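Local atomic coordinates of ribonucleoside-diphosphate reductase subunit beta (Streptococcus sanguinis, PDB entry 4N83), a protein that probably supplies precursors for DNA synthesis as the metal-binding small subunit of a class Ib ribonucleotide reductase, which converts ribonucleotides to deoxyribonucleotides. Residues A84-V89 and G199-L204. Sequence-based numbering, arbitrary orientation.
Sequences AHEEAV and GYKFQL
E86 and K201 meet across two helical segments, 84-89 and 199-204, that stay well apart, the closest pair of CA atoms being E86 CA and K201 CA at 9.4 Å. Both side chains leave their backbones toward the opposite segment, and they alone bridge the gap, burying 95 Å² in total. E86 is stretched out, with CG anti to its own N (chi1 -178°) and CD anti to CA (chi2 173°), which carries the carboxylate across to the lysine. K201 bends at chi2 (-77°) and runs extended from there to NZ, passing E86 in the reverse sense. The carboxylate lies alongside the lysine methylenes, with E86 OE2 3.5 Å from K201 CG. Farther along the chain, E86 CD is 3.7 Å from K201 CD. Between the charged groups there is a long salt bridge, E86 OE1 to K201 NZ at 3.7 Å, with no hydrogen bond across the segments. The stronger polar partners lie elsewhere: E86 OE1 accepts a hydrogen bond from R82 N, and K201 NZ forms a salt bridge with D15, whose OD2 also hydrogen-bonds Y200 OH. The contact joins the start of helix 84-111 to the last turns of helix 178-206, at one end of the ferritin-like helical bundle, with the E86 side chain about 12 Å from a bound manganese ion. Y197, one turn before K201 on helix 178-206, packs against E86 and V89, helix 16-27 touches H85, A88, V89 and Y200, and helix 148-160 touches K201 and F202.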
loop_
_atom_site.group_PDB
_atom_site.type_symbol
_atom_site.label_atom_id
_atom_site.label_comp_id
_atom_site.label_asym_id
_atom_site.label_seq_id
_atom_site.Cartn_x
_atom_site.Cartn_y
_atom_site.Cartn_z
ATOM N N ALA A 84 6.328 -2.392 -14.293
ATOM C CA ALA A 84 6.679 -1.679 -13.060
ATOM C C ALA A 84 5.452 -1.035 -12.413
ATOM O O ALA A 84 5.346 -0.970 -11.188
ATOM C CB ALA A 84 7.736 -0.621 -13.342
ATOM N N HIS A 85 4.527 -0.582 -13.255
ATOM C CA HIS A 85 3.321 0.117 -12.810
ATOM C C HIS A 85 2.370 -0.834 -12.092
ATOM O O HIS A 85 1.669 -0.435 -11.164
ATOM C CB HIS A 85 2.608 0.765 -14.002
ATOM C CG HIS A 85 3.540 1.397 -14.989
ATOM N ND1 HIS A 85 3.914 0.775 -16.160
ATOM C CD2 HIS A 85 4.191 2.584 -14.969
ATOM C CE1 HIS A 85 4.747 1.555 -16.825
ATOM N NE2 HIS A 85 4.931 2.659 -16.123
ATOM N N GLU A 86 2.355 -2.091 -12.530
ATOM C CA GLU A 86 1.556 -3.137 -11.892
ATOM C C GLU A 86 1.935 -3.329 -10.423
ATOM O O GLU A 86 1.064 -3.540 -9.580
ATOM C CB GLU A 86 1.715 -4.458 -12.655
ATOM C CG GLU A 86 0.889 -5.613 -12.110
ATOM C CD GLU A 86 0.948 -6.852 -12.987
ATOM O OE1 GLU A 86 1.649 -6.829 -14.021
ATOM O OE2 GLU A 86 0.287 -7.853 -12.642
ATOM N N GLU A 87 3.229 -3.255 -10.121
ATOM C CA GLU A 87 3.697 -3.367 -8.742
ATOM C C GLU A 87 3.185 -2.197 -7.905
ATOM O O GLU A 87 2.781 -2.382 -6.757
ATOM C CB GLU A 87 5.229 -3.444 -8.682
ATOM C CG GLU A 87 5.768 -3.810 -7.302
ATOM C CD GLU A 87 7.165 -4.416 -7.325
ATOM O OE1 GLU A 87 7.726 -4.625 -8.423
ATOM O OE2 GLU A 87 7.707 -4.689 -6.233
ATOM N N ALA A 88 3.193 -1.001 -8.489
ATOM C CA ALA A 88 2.627 0.184 -7.838
ATOM C C ALA A 88 1.132 -0.003 -7.566
ATOM O O ALA A 88 0.657 0.281 -6.466
ATOM C CB ALA A 88 2.863 1.427 -8.685
ATOM N N VAL A 89 0.402 -0.494 -8.565
ATOM C CA VAL A 89 -1.025 -0.783 -8.400
ATOM C C VAL A 89 -1.237 -1.761 -7.242
ATOM O O VAL A 89 -2.153 -1.584 -6.444
ATOM C CB VAL A 89 -1.661 -1.351 -9.691
ATOM C CG1 VAL A 89 -3.118 -1.728 -9.456
ATOM C CG2 VAL A 89 -1.561 -0.345 -10.829
ATOM N N GLY A 199 -7.810 -10.529 -12.659
ATOM C CA GLY A 199 -8.353 -11.423 -13.680
ATOM C C GLY A 199 -7.924 -11.088 -15.101
ATOM O O GLY A 199 -7.884 -11.969 -15.961
ATOM N N TYR A 200 -7.619 -9.818 -15.358
ATOM C CA TYR A 200 -7.129 -9.394 -16.671
ATOM C C TYR A 200 -5.687 -9.840 -16.896
ATOM O O TYR A 200 -5.360 -10.387 -17.950
ATOM C CB TYR A 200 -7.230 -7.875 -16.837
ATOM C CG TYR A 200 -6.361 -7.344 -17.954
ATOM C CD1 TYR A 200 -6.615 -7.683 -19.279
ATOM C CD2 TYR A 200 -5.275 -6.518 -17.687
ATOM C CE1 TYR A 200 -5.820 -7.208 -20.305
ATOM C CE2 TYR A 200 -4.473 -6.036 -18.707
ATOM C CZ TYR A 200 -4.750 -6.384 -20.015
ATOM O OH TYR A 200 -3.958 -5.909 -21.035
ATOM N N LYS A 201 -4.830 -9.587 -15.908
ATOM C CA LYS A 201 -3.423 -9.996 -15.968
ATOM C C LYS A 201 -3.273 -11.517 -16.012
ATOM O O LYS A 201 -2.268 -12.034 -16.499
ATOM C CB LYS A 201 -2.644 -9.424 -14.776
ATOM C CG LYS A 201 -2.385 -7.927 -14.860
ATOM C CD LYS A 201 -1.262 -7.609 -15.838
ATOM C CE LYS A 201 -1.093 -6.113 -16.049
ATOM N NZ LYS A 201 -0.091 -5.806 -17.109
ATOM N N PHE A 202 -4.275 -12.221 -15.489
ATOM C CA PHE A 202 -4.360 -13.677 -15.598
ATOM C C PHE A 202 -4.539 -14.112 -17.056
ATOM O O PHE A 202 -3.859 -15.025 -17.522
ATOM C CB PHE A 202 -5.516 -14.194 -14.727
ATOM C CG PHE A 202 -5.815 -15.653 -14.908
ATOM C CD1 PHE A 202 -5.091 -16.616 -14.220
ATOM C CD2 PHE A 202 -6.835 -16.063 -15.758
ATOM C CE1 PHE A 202 -5.371 -17.961 -14.384
ATOM C CE2 PHE A 202 -7.120 -17.407 -15.927
ATOM C CZ PHE A 202 -6.387 -18.358 -15.237
ATOM N N GLN A 203 -5.447 -13.447 -17.769
ATOM C CA GLN A 203 -5.743 -13.772 -19.171
ATOM C C GLN A 203 -4.578 -13.489 -20.125
ATOM O O GLN A 203 -4.502 -14.083 -21.199
ATOM C CB GLN A 203 -6.988 -13.018 -19.647
ATOM C CG GLN A 203 -8.280 -13.485 -18.994
ATOM C CD GLN A 203 -9.441 -12.544 -19.258
ATOM O OE1 GLN A 203 -9.616 -12.056 -20.375
ATOM N NE2 GLN A 203 -10.246 -12.287 -18.231
ATOM N N LEU A 204 -3.689 -12.575 -19.743
ATOM C CA LEU A 204 -2.477 -12.310 -20.523
ATOM C C LEU A 204 -1.524 -13.496 -20.450
ATOM O O LEU A 204 -1.041 -13.972 -21.476
ATOM C CB LEU A 204 -1.770 -11.033 -20.043
ATOM C CG LEU A 204 -2.046 -9.757 -20.847
ATOM C CD1 LEU A 204 -3.535 -9.501 -21.027
ATOM C CD2 LEU A 204 -1.376 -8.565 -20.180
#